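Local coordinates for Alr4995 protein (Nostoc sp., PDB 6LRF) that probably works as a bifunctional enzyme of arginine catabolism, joining an arginine dihydrolase to an ornithine cyclodeaminase in one chain, at residues B[83-87]-B[88-92]; B[143-146]-B[147-150]; B[193-196]-B[197-200]; B[207-210]-B[211-214]; B[496-499]-B[500-503]. One frame throughout, in Å; residues are numbered along the deposited sequence.

Contact 1: B[83-87]-B[88-92]; sequences SRFLH and KERQG
The F85 ring has R90 over one face and S83 CB over the other. R90 CB stands 4.0 Å from the centroid of the F85 ring, a CH-pi contact, and the kink at chi3 folds the arginine round until F85 CE1 sits over the centre of its guanidinium, 3.5 Å from R90 CZ. The two planes are 32° apart, so the overlap is tilted and confined to one side of the ring. The R84 guanidinium and the Q91 amide stack more nearly flat, 17° apart, with Q91 CD toward the rim and 3.9 Å from R84 CZ. These pairs sit where the chain leaves strand 79-82 and winds into the short, weakly bonded helix 88-91. Its turn closes on H87 O, which takes a nearly straight bond from R90 N (3.1 Å) and a weak one from Q91 N. Beyond a chi1 of -82° the Q91 chain runs out extended, and its NE2 bonds to F85 O at 3.0 Å, in the plane of its own amide but above that of the carbonyl. Both arginines have salt bridges beyond the turn, R84 to E94 and R90 to E93. E89 OE1 rests 3.5 Å from H87 CB.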
loop_
_atom_site.group_PDB
_atom_site.type_symbol
_atom_site.label_atom_id
_atom_site.label_comp_id
_atom_site.label_asym_id
_atom_site.label_seq_id
_atom_site.Cartn_x
_atom_site.Cartn_y
_atom_site.Cartn_z
ATOM N N SER B 83 51.914 15.454 -0.064
ATOM C CA SER B 83 50.596 15.229 0.509
ATOM C C SER B 83 50.359 16.071 1.752
ATOM O O SER B 83 51.261 16.263 2.580
ATOM C CB SER B 83 50.395 13.758 0.847
ATOM O OG SER B 83 50.226 13.004 -0.345
ATOM N N ARG B 84 49.140 16.593 1.850
ATOM C CA ARG B 84 48.621 17.117 3.099
ATOM C C ARG B 84 47.450 16.212 3.525
ATOM O O ARG B 84 46.391 16.215 2.886
ATOM C CB ARG B 84 48.181 18.576 2.943
ATOM C CG ARG B 84 47.570 19.205 4.210
ATOM C CD ARG B 84 48.432 18.980 5.449
ATOM N NE ARG B 84 47.880 19.625 6.645
ATOM C CZ ARG B 84 48.414 19.540 7.864
ATOM N NH1 ARG B 84 47.841 20.164 8.889
ATOM N NH2 ARG B 84 49.521 18.830 8.064
ATOM N N PHE B 85 47.646 15.408 4.570
ATOM C CA PHE B 85 46.639 14.399 4.925
ATOM C C PHE B 85 45.442 15.049 5.620
ATOM O O PHE B 85 45.591 16.027 6.346
ATOM C CB PHE B 85 47.230 13.292 5.819
ATOM C CG PHE B 85 48.212 12.392 5.108
ATOM C CD1 PHE B 85 47.772 11.292 4.385
ATOM C CD2 PHE B 85 49.580 12.655 5.154
ATOM C CE1 PHE B 85 48.673 10.450 3.728
ATOM C CE2 PHE B 85 50.495 11.827 4.495
ATOM C CZ PHE B 85 50.042 10.719 3.779
ATOM N N LEU B 86 44.257 14.501 5.362
ATOM C CA LEU B 86 43.030 14.944 6.012
ATOM C C LEU B 86 43.056 14.618 7.503
ATOM O O LEU B 86 42.843 15.484 8.336
ATOM C CB LEU B 86 41.815 14.285 5.349
ATOM C CG LEU B 86 40.449 14.470 6.016
ATOM C CD1 LEU B 86 40.033 15.922 5.958
ATOM C CD2 LEU B 86 39.424 13.587 5.321
ATOM N N HIS B 87 43.342 13.359 7.815
ATOM C CA HIS B 87 43.300 12.853 9.180
ATOM C C HIS B 87 44.597 13.053 9.927
ATOM O O HIS B 87 45.673 12.726 9.417
ATOM C CB HIS B 87 42.949 11.367 9.177
ATOM C CG HIS B 87 41.554 11.081 8.723
ATOM N ND1 HIS B 87 41.270 10.486 7.512
ATOM C CD2 HIS B 87 40.362 11.323 9.311
ATOM C CE1 HIS B 87 39.961 10.359 7.381
ATOM N NE2 HIS B 87 39.388 10.856 8.462
ATOM N N LYS B 88 44.485 13.556 11.152
ATOM C CA LYS B 88 45.640 13.808 12.005
ATOM C C LYS B 88 46.499 12.552 12.230
ATOM O O LYS B 88 47.693 12.657 12.505
ATOM C CB LYS B 88 45.175 14.381 13.349
ATOM C CG LYS B 88 44.065 13.557 14.017
ATOM C CD LYS B 88 43.472 14.251 15.257
ATOM C CE LYS B 88 42.033 13.785 15.520
ATOM N NZ LYS B 88 41.278 14.693 16.435
ATOM N N GLU B 89 45.904 11.371 12.085
ATOM C CA GLU B 89 46.615 10.125 12.359
ATOM C C GLU B 89 47.738 9.863 11.343
ATOM O O GLU B 89 48.638 9.048 11.593
ATOM C CB GLU B 89 45.642 8.936 12.379
ATOM C CG GLU B 89 44.749 8.840 13.621
ATOM C CD GLU B 89 43.523 9.729 13.542
ATOM O OE1 GLU B 89 43.107 10.054 12.408
ATOM O OE2 GLU B 89 42.973 10.107 14.607
ATOM N N ARG B 90 47.682 10.548 10.203
ATOM C CA ARG B 90 48.674 10.340 9.156
ATOM C C ARG B 90 49.498 11.599 8.914
ATOM O O ARG B 90 50.510 11.544 8.216
ATOM C CB ARG B 90 48.011 9.883 7.842
ATOM C CG ARG B 90 47.495 8.445 7.865
ATOM C CD ARG B 90 47.341 7.860 6.464
ATOM N NE ARG B 90 48.646 7.642 5.836
ATOM C CZ ARG B 90 48.819 7.117 4.626
ATOM N NH1 ARG B 90 47.764 6.752 3.905
ATOM N NH2 ARG B 90 50.047 6.956 4.133
ATOM N N GLN B 91 49.087 12.717 9.506
ATOM C CA GLN B 91 49.779 13.988 9.277
ATOM C C GLN B 91 51.233 13.996 9.763
ATOM O O GLN B 91 52.060 14.743 9.247
ATOM C CB GLN B 91 49.016 15.133 9.929
ATOM C CG GLN B 91 47.853 15.635 9.078
ATOM C CD GLN B 91 46.885 16.524 9.852
ATOM O OE1 GLN B 91 47.181 16.965 10.963
ATOM N NE2 GLN B 91 45.715 16.787 9.261
ATOM N N GLY B 92 51.553 13.155 10.739
ATOM C CA GLY B 92 52.908 13.107 11.257
ATOM C C GLY B 92 53.856 12.399 10.302
ATOM O O GLY B 92 55.079 12.455 10.463
#

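Contact 2: B[143-146]-B[147-150]; sequences DSHP and YLAK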
loop_
_atom_site.group_PDB
_atom_site.type_symbol
_atom_site.label_atom_id
_atom_site.label_comp_id
_atom_site.label_asym_id
_atom_site.label_seq_id
_atom_site.Cartn_x
_atom_site.Cartn_y
_atom_site.Cartn_z
ATOM N N ASP B 143 39.588 21.650 -4.684
ATOM C CA ASP B 143 40.404 22.852 -4.822
ATOM C C ASP B 143 41.937 22.608 -4.880
ATOM O O ASP B 143 42.693 23.524 -5.190
ATOM C CB ASP B 143 40.087 23.806 -3.679
ATOM C CG ASP B 143 38.797 24.578 -3.903
ATOM O OD1 ASP B 143 38.258 24.523 -5.032
ATOM O OD2 ASP B 143 38.331 25.249 -2.951
ATOM N N SER B 144 42.400 21.403 -4.574
ATOM C CA SER B 144 43.830 21.124 -4.717
ATOM C C SER B 144 44.230 20.938 -6.185
ATOM O O SER B 144 45.404 21.068 -6.541
ATOM C CB SER B 144 44.236 19.886 -3.907
ATOM O OG SER B 144 43.680 18.691 -4.454
ATOM N N HIS B 145 43.260 20.654 -7.046
ATOM C CA HIS B 145 43.583 20.250 -8.399
ATOM C C HIS B 145 44.239 21.367 -9.224
ATOM O O HIS B 145 45.172 21.080 -9.986
ATOM C CB HIS B 145 42.330 19.697 -9.099
ATOM C CG HIS B 145 41.822 18.430 -8.478
ATOM N ND1 HIS B 145 40.799 17.681 -9.020
ATOM C CD2 HIS B 145 42.218 17.768 -7.365
ATOM C CE1 HIS B 145 40.576 16.625 -8.257
ATOM N NE2 HIS B 145 41.430 16.650 -7.251
ATOM N N PRO B 146 43.783 22.625 -9.086
ATOM C CA PRO B 146 44.513 23.675 -9.822
ATOM C C PRO B 146 45.979 23.865 -9.389
ATOM O O PRO B 146 46.788 24.326 -10.188
ATOM C CB PRO B 146 43.716 24.947 -9.513
ATOM C CG PRO B 146 42.306 24.432 -9.217
ATOM C CD PRO B 146 42.546 23.149 -8.468
ATOM N N TYR B 147 46.300 23.540 -8.141
ATOM C CA TYR B 147 47.670 23.623 -7.654
ATOM C C TYR B 147 48.516 22.570 -8.339
ATOM O O TYR B 147 49.660 22.828 -8.733
ATOM C CB TYR B 147 47.715 23.433 -6.137
ATOM C CG TYR B 147 47.207 24.613 -5.336
ATOM C CD1 TYR B 147 48.067 25.622 -4.928
ATOM C CD2 TYR B 147 45.867 24.705 -4.967
ATOM C CE1 TYR B 147 47.600 26.708 -4.181
ATOM C CE2 TYR B 147 45.393 25.780 -4.225
ATOM C CZ TYR B 147 46.266 26.775 -3.833
ATOM O OH TYR B 147 45.807 27.838 -3.093
ATOM N N LEU B 148 47.943 21.379 -8.488
ATOM C CA LEU B 148 48.648 20.287 -9.124
ATOM C C LEU B 148 49.013 20.680 -10.544
ATOM O O LEU B 148 50.122 20.413 -11.028
ATOM C CB LEU B 148 47.797 19.026 -9.143
ATOM C CG LEU B 148 47.231 18.564 -7.818
ATOM C CD1 LEU B 148 46.479 17.263 -8.040
ATOM C CD2 LEU B 148 48.354 18.378 -6.826
ATOM N N ALA B 149 48.061 21.317 -11.211
ATOM C CA ALA B 149 48.212 21.647 -12.612
ATOM C C ALA B 149 49.303 22.706 -12.792
ATOM O O ALA B 149 50.150 22.594 -13.669
ATOM C CB ALA B 149 46.902 22.131 -13.168
ATOM N N LYS B 150 49.249 23.734 -11.953
ATOM C CA LYS B 150 50.189 24.859 -11.977
ATOM C C LYS B 150 51.612 24.421 -11.622
ATOM O O LYS B 150 52.567 24.788 -12.291
ATOM C CB LYS B 150 49.709 25.939 -11.003
ATOM C CG LYS B 150 50.615 27.145 -10.882
ATOM C CD LYS B 150 50.036 28.192 -9.926
ATOM C CE LYS B 150 49.902 27.650 -8.505
ATOM N NZ LYS B 150 49.614 28.748 -7.534
#
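Y147 turns the edge of its ring toward carbonyl oxygens at the start of the helix. D143 O lies near the ring plane, 3.4 Å from Y147 CD2, and S144 O is close to the same plane, 3.3 Å from Y147 CB. A chi1 of -73°, with CG anti to the carbonyl carbon, brings the tyrosine beside this pair of oxygens, so that C-H groups face them.

L148 meets the same carbonyl with its branch point: L148 CG comes to 3.4 Å from S144 O. That oxygen is well occupied, since L148 N also bonds to it at 3.2 Å, in the carbonyl plane, and Y147 N adds a weak bond. The H145 ring and L148 meet more loosely and obliquely, H145 CD2 lying 4.3 Å from L148 CD1. From here the helix runs on regularly, A149 N bonding to H145 O and K150 N to P146 O, the latter at 3.1 Å.

The buried H145 ring is held by hydrogen bonds at both nitrogens, ND1 with S158 OG and NE2 with G135 O. D143 makes salt bridges with K334 and with R325 of the second subunit, and a hydrogen bond with S336. The arrangement is the first turn of the helix in a beta-alpha-beta crossover, where helix 145-152 links the parallel neighbours 132-136 and 155-160, with H145, L148 and A149 packed against the strands.

Contact 3: B[193-196]-B[197-200]; sequences NRLI and EMRV
I196 O receives V200 N at 2.9 Å, a bond made by the first residue past helix 190-199. Earlier in the helix E197 N bonds to N193 O and M198 N to R194 O, both at 3.0 Å. Just before V200 the pattern slackens at R199, whose N is shared between L195 O and I196 O, each bond weak; V200 is then the first residue to leave helical angles. The polar side chains turn elsewhere for their partners. R199 forms a salt bridge with E155 and a cation-pi contact with W131, R194 a salt bridge with E341, and N193 ND2 a hydrogen bond to P185 O.

E197 runs its aliphatic part alongside the N193 carbonyl. With CG anti to the carbonyl carbon (chi1 -72°) and the rest extended, its CD reaches 3.3 Å from N193 O before the carboxylate ends near N193 CB.

L195 is the apolar centre of the contact. Its CD1 is 4.1 Å from the selenomethionine methyl, M198 CE, and equally 4.1 Å from R199 CG. M198 crosses L195 at about a right angle, and its bend at chi3 (-63°) carries CE in to 3.7 Å from L195 CA. R199, by contrast, lies side by side with L195, pointing the same way.

The helix joins strand 181-183 to strand 205-207 in a beta-alpha-beta unit. I196 presses on L181 and Y183 of the strand before it, while L195 and R199 pack on L157 of strand 155-160, where L195 and I196 also meet L159.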
loop_
_atom_site.group_PDB
_atom_site.type_symbol
_atom_site.label_atom_id
_atom_site.label_comp_id
_atom_site.label_asym_id
_atom_site.label_seq_id
_atom_site.Cartn_x
_atom_site.Cartn_y
_atom_site.Cartn_z
ATOM N N ASN B 193 32.443 9.125 -15.112
ATOM C CA ASN B 193 32.387 8.041 -16.093
ATOM C C ASN B 193 32.285 8.559 -17.521
ATOM O O ASN B 193 32.916 8.029 -18.442
ATOM C CB ASN B 193 31.219 7.109 -15.779
ATOM C CG ASN B 193 31.598 6.021 -14.781
ATOM O OD1 ASN B 193 32.569 5.289 -14.987
ATOM N ND2 ASN B 193 30.847 5.921 -13.691
ATOM N N ARG B 194 31.501 9.610 -17.710
ATOM C CA ARG B 194 31.414 10.225 -19.027
ATOM C C ARG B 194 32.818 10.698 -19.447
ATOM O O ARG B 194 33.235 10.491 -20.590
ATOM C CB ARG B 194 30.415 11.392 -19.007
ATOM C CG ARG B 194 29.316 11.370 -20.075
ATOM C CD ARG B 194 28.327 12.560 -19.890
ATOM N NE ARG B 194 27.614 12.452 -18.619
ATOM C CZ ARG B 194 27.261 13.484 -17.848
ATOM N NH1 ARG B 194 27.559 14.726 -18.216
ATOM N NH2 ARG B 194 26.616 13.273 -16.695
ATOM N N LEU B 195 33.554 11.312 -18.513
ATOM C CA LEU B 195 34.875 11.867 -18.833
ATOM C C LEU B 195 35.855 10.772 -19.223
ATOM O O LEU B 195 36.624 10.932 -20.170
ATOM C CB LEU B 195 35.436 12.662 -17.656
ATOM C CG LEU B 195 36.828 13.300 -17.836
ATOM C CD1 LEU B 195 36.877 14.234 -19.056
ATOM C CD2 LEU B 195 37.218 14.060 -16.567
ATOM N N ILE B 196 35.829 9.672 -18.475
ATOM C CA ILE B 196 36.692 8.525 -18.726
ATOM C C ILE B 196 36.433 7.967 -20.114
ATOM O O ILE B 196 37.357 7.611 -20.865
ATOM C CB ILE B 196 36.463 7.419 -17.677
ATOM C CG1 ILE B 196 36.992 7.867 -16.310
ATOM C CG2 ILE B 196 37.126 6.133 -18.104
ATOM C CD1 ILE B 196 36.621 6.929 -15.171
ATOM N N GLU B 197 35.155 7.912 -20.461
ATOM C CA GLU B 197 34.761 7.295 -21.714
ATOM C C GLU B 197 35.092 8.215 -22.897
ATOM O O GLU B 197 35.342 7.724 -23.993
ATOM C CB GLU B 197 33.275 6.903 -21.657
ATOM C CG GLU B 197 33.027 5.692 -20.730
ATOM C CD GLU B 197 31.586 5.580 -20.219
ATOM O OE1 GLU B 197 30.701 6.262 -20.764
ATOM O OE2 GLU B 197 31.328 4.806 -19.269
HETATM N N MSE B 198 35.160 9.528 -22.677
HETATM C CA MSE B 198 35.605 10.442 -23.744
HETATM C C MSE B 198 37.126 10.410 -23.975
HETATM O O MSE B 198 37.596 10.656 -25.087
HETATM C CB MSE B 198 35.177 11.881 -23.451
HETATM C CG MSE B 198 33.713 12.176 -23.765
HETATM SE SE MSE B 198 33.227 14.041 -23.422
HETATM C CE MSE B 198 33.547 14.113 -21.508
ATOM N N ARG B 199 37.895 10.105 -22.934
ATOM C CA ARG B 199 39.357 10.195 -23.011
ATOM C C ARG B 199 40.016 8.849 -23.313
ATOM O O ARG B 199 41.161 8.788 -23.774
ATOM C CB ARG B 199 39.915 10.750 -21.702
ATOM C CG ARG B 199 39.514 12.191 -21.427
ATOM C CD ARG B 199 40.353 13.121 -22.245
ATOM N NE ARG B 199 40.081 14.527 -21.966
ATOM C CZ ARG B 199 41.031 15.454 -21.911
ATOM N NH1 ARG B 199 42.305 15.107 -22.096
ATOM N NH2 ARG B 199 40.716 16.718 -21.665
ATOM N N VAL B 200 39.299 7.769 -23.026
ATOM C CA VAL B 200 39.826 6.431 -23.255
ATOM C C VAL B 200 38.871 5.643 -24.145
ATOM O O VAL B 200 37.698 5.486 -23.800
ATOM C CB VAL B 200 40.032 5.669 -21.928
ATOM C CG1 VAL B 200 40.680 4.321 -22.180
ATOM C CG2 VAL B 200 40.873 6.495 -20.971
#

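Contact 4: B[207-210]-B[211-214]; sequences AIAE and ADAV
I208 reaches across the start of helix 210-213 with its end methyl. CD1 lies 3.7 Å from A213 N and 3.9 Å from A213 CB, and it touches D212 CB as well, so one methyl carbon touches two successive residues of the helix. With chi1 at 66° CG1 is wedged between N and C of its own backbone, and the extended step beyond it delivers CD1 to the helix.

Two backbone bonds complete the turn. A213 N meets A209 O at 3.0 Å, in the carbonyl plane, and V214 N meets E210 O at the same 3.0 Å from a somewhat tilted direction. V214 also lays both its methyls against that carbonyl, CG1 at 3.3 Å from E210 O, while the V214 and E210 side chains cross at a slant, V214 CG1 lying 4.1 Å from E210 CG.

Second-shell partners hold these groups in place. I208 is tied by backbone bonds to Y183, which fixes the end of strand 205-207, and L236 of helix 234-242 packs on both I208 and D212. D212 accepts from S233 N through OD1. E210 forms a salt bridge with R165, but its OE2 also lies close to E475 of the third subunit.

A209 occupies the N-cap position and, as an alanine, has no side-chain acceptor for the opening N-H groups. The carboxylates of E210 and D212, both in the first turn, probably find the positive end of the helix favourable. For E210 the R165 pairing should stabilise the charge, whereas the neighbouring E475 may partly offset this and could raise its affinity for a proton.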
loop_
_atom_site.group_PDB
_atom_site.type_symbol
_atom_site.label_atom_id
_atom_site.label_comp_id
_atom_site.label_asym_id
_atom_site.label_seq_id
_atom_site.Cartn_x
_atom_site.Cartn_y
_atom_site.Cartn_z
ATOM N N ALA B 207 37.154 -2.484 -17.797
ATOM C CA ALA B 207 36.269 -2.315 -16.650
ATOM C C ALA B 207 36.160 -3.630 -15.894
ATOM O O ALA B 207 35.969 -4.677 -16.501
ATOM C CB ALA B 207 34.900 -1.825 -17.089
ATOM N N ILE B 208 36.296 -3.582 -14.575
ATOM C CA ILE B 208 36.349 -4.813 -13.788
ATOM C C ILE B 208 35.124 -5.018 -12.913
ATOM O O ILE B 208 34.438 -4.065 -12.553
ATOM C CB ILE B 208 37.594 -4.858 -12.880
ATOM C CG1 ILE B 208 37.519 -3.760 -11.816
ATOM C CG2 ILE B 208 38.852 -4.732 -13.713
ATOM C CD1 ILE B 208 38.481 -3.954 -10.672
ATOM N N ALA B 209 34.877 -6.286 -12.585
ATOM C CA ALA B 209 33.783 -6.707 -11.715
ATOM C C ALA B 209 34.021 -6.265 -10.284
ATOM O O ALA B 209 35.162 -6.053 -9.885
ATOM C CB ALA B 209 33.619 -8.217 -11.776
ATOM N N GLU B 210 32.942 -6.135 -9.513
ATOM C CA GLU B 210 33.041 -5.746 -8.110
ATOM C C GLU B 210 33.822 -6.777 -7.299
ATOM O O GLU B 210 34.461 -6.439 -6.301
ATOM C CB GLU B 210 31.651 -5.546 -7.503
ATOM C CG GLU B 210 31.667 -4.886 -6.120
ATOM C CD GLU B 210 30.272 -4.567 -5.581
ATOM O OE1 GLU B 210 29.325 -5.339 -5.868
ATOM O OE2 GLU B 210 30.124 -3.541 -4.869
ATOM N N ALA B 211 33.781 -8.030 -7.733
ATOM C CA ALA B 211 34.514 -9.089 -7.051
ATOM C C ALA B 211 36.011 -8.803 -7.065
ATOM O O ALA B 211 36.672 -8.885 -6.029
ATOM C CB ALA B 211 34.223 -10.436 -7.693
ATOM N N ASP B 212 36.540 -8.467 -8.240
ATOM C CA ASP B 212 37.953 -8.104 -8.377
ATOM C C ASP B 212 38.263 -6.775 -7.683
ATOM O O ASP B 212 39.326 -6.609 -7.088
ATOM C CB ASP B 212 38.354 -8.019 -9.855
ATOM C CG ASP B 212 38.549 -9.393 -10.495
ATOM O OD1 ASP B 212 39.597 -10.032 -10.232
ATOM O OD2 ASP B 212 37.664 -9.824 -11.273
ATOM N N ALA B 213 37.323 -5.838 -7.767
ATOM C CA ALA B 213 37.473 -4.522 -7.157
ATOM C C ALA B 213 37.681 -4.576 -5.635
ATOM O O ALA B 213 38.568 -3.903 -5.112
ATOM C CB ALA B 213 36.276 -3.660 -7.491
ATOM N N VAL B 214 36.888 -5.380 -4.926
ATOM C CA VAL B 214 37.005 -5.449 -3.467
ATOM C C VAL B 214 38.243 -6.257 -3.039
ATOM O O VAL B 214 38.599 -6.307 -1.860
ATOM C CB VAL B 214 35.739 -6.055 -2.830
ATOM C CG1 VAL B 214 34.523 -5.244 -3.214
ATOM C CG2 VAL B 214 35.560 -7.498 -3.289
#

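Contact 5: B[496-499]-B[500-503]; sequences GPVV and IHTG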
loop_
_atom_site.group_PDB
_atom_site.type_symbol
_atom_site.label_atom_id
_atom_site.label_comp_id
_atom_site.label_asym_id
_atom_site.label_seq_id
_atom_site.Cartn_x
_atom_site.Cartn_y
_atom_site.Cartn_z
ATOM N N GLY B 496 6.992 1.182 -19.476
ATOM C CA GLY B 496 6.985 2.537 -18.956
ATOM C C GLY B 496 8.306 2.879 -18.290
ATOM O O GLY B 496 9.144 1.993 -18.088
ATOM N N PRO B 497 8.496 4.159 -17.927
ATOM C CA PRO B 497 9.773 4.685 -17.397
ATOM C C PRO B 497 10.300 3.929 -16.181
ATOM O O PRO B 497 11.510 3.838 -16.009
ATOM C CB PRO B 497 9.430 6.129 -17.010
ATOM C CG PRO B 497 8.272 6.476 -17.829
ATOM C CD PRO B 497 7.470 5.210 -18.008
ATOM N N VAL B 498 9.413 3.369 -15.366
ATOM C CA VAL B 498 9.845 2.617 -14.191
ATOM C C VAL B 498 10.754 1.443 -14.577
ATOM O O VAL B 498 11.562 0.974 -13.768
ATOM C CB VAL B 498 8.619 2.148 -13.381
ATOM C CG1 VAL B 498 9.008 1.143 -12.329
ATOM C CG2 VAL B 498 7.975 3.355 -12.728
ATOM N N VAL B 499 10.668 0.999 -15.827
ATOM C CA VAL B 499 11.619 0.011 -16.327
ATOM C C VAL B 499 13.064 0.548 -16.255
ATOM O O VAL B 499 13.986 -0.153 -15.831
ATOM C CB VAL B 499 11.309 -0.398 -17.780
ATOM C CG1 VAL B 499 12.418 -1.316 -18.337
ATOM C CG2 VAL B 499 9.943 -1.076 -17.869
ATOM N N ILE B 500 13.256 1.797 -16.674
ATOM C CA ILE B 500 14.580 2.413 -16.646
ATOM C C ILE B 500 15.022 2.667 -15.210
ATOM O O ILE B 500 16.116 2.289 -14.812
ATOM C CB ILE B 500 14.588 3.739 -17.426
ATOM C CG1 ILE B 500 14.091 3.500 -18.851
ATOM C CG2 ILE B 500 15.968 4.323 -17.445
ATOM C CD1 ILE B 500 14.873 2.394 -19.561
ATOM N N HIS B 501 14.147 3.293 -14.432
ATOM C CA HIS B 501 14.424 3.618 -13.033
ATOM C C HIS B 501 14.861 2.443 -12.157
ATOM O O HIS B 501 15.649 2.625 -11.229
ATOM C CB HIS B 501 13.189 4.261 -12.417
ATOM C CG HIS B 501 12.787 5.530 -13.095
ATOM N ND1 HIS B 501 11.503 6.032 -13.046
ATOM C CD2 HIS B 501 13.501 6.391 -13.859
ATOM C CE1 HIS B 501 11.448 7.158 -13.738
ATOM N NE2 HIS B 501 12.648 7.397 -14.240
ATOM N N THR B 502 14.357 1.244 -12.438
ATOM C CA THR B 502 14.637 0.107 -11.572
ATOM C C THR B 502 15.835 -0.671 -12.086
ATOM O O THR B 502 16.189 -1.723 -11.562
ATOM C CB THR B 502 13.417 -0.826 -11.469
ATOM O OG1 THR B 502 13.030 -1.236 -12.784
ATOM C CG2 THR B 502 12.260 -0.099 -10.835
ATOM N N GLY B 503 16.459 -0.149 -13.129
ATOM C CA GLY B 503 17.599 -0.820 -13.712
ATOM C C GLY B 503 17.219 -1.948 -14.640
ATOM O O GLY B 503 18.064 -2.765 -15.021
#
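T502 and H501 use their first torsions to come back over the carbonyls of V498 and P497. In T502 a chi1 of 56° tucks OG1 over its own backbone and drops it onto V498 O, where it donates at 2.8 Å in the carbonyl plane. T502 N reaches the same V498 O at 3.1 Å, so side chain and backbone of one residue grip a single acceptor. The methyl swings anti to the carbonyl carbon, and T502 CG2 packs obliquely against V498 CG1 at 3.8 Å.

H501, with CG likewise anti to its carbonyl carbon (chi1 -61°), brings one face of its imidazole over P497 O, which lies toward the rim of the ring and 3.6 Å from H501 CG. That oxygen accepts an almost straight bond from H501 N at 3.1 Å, and a weak one from I500 N. Over the same face comes the proline ring, P497 CB lying 4.0 Å from H501 CE1. Beyond the turn the imidazole also meets the ring of H529, their planes steeply inclined.

The helix is only a turn long. G503, at a phi of 81°, ends it in a Schellman motif, its N bonding back to I500 O at 3.0 Å. P497 and I500 pack on helix 524-536, while V498, V499 and T502 touch helix 680-694. This is the short connection that follows strand 491-495, the first strand in chain order of a six-stranded parallel sheet with order 3-2-1-4-5-6, the hallmark of a Rossmann fold.

Overall arrangement
Each contact closes only its own short turn, and none nests in or crosses another: they follow one another along the chain. Contact 1 turns the chain from strand 79-82 into helix 88-91. Contact 2 opens helix 145-152, about 8 Å away at the nearest atoms, and contact 3 ends helix 190-199, about 9 Å from contact 2. Contact 4 then starts helix 210-213, about 8 Å from contact 3. All four belong to the dimethylarginine dimethylaminohydrolase-like region. Contact 5 lies in the Rossmann region, about 14 Å from contact 3 at the nearest atoms, and on the opposite side of the chain's centre from contacts 1 and 2.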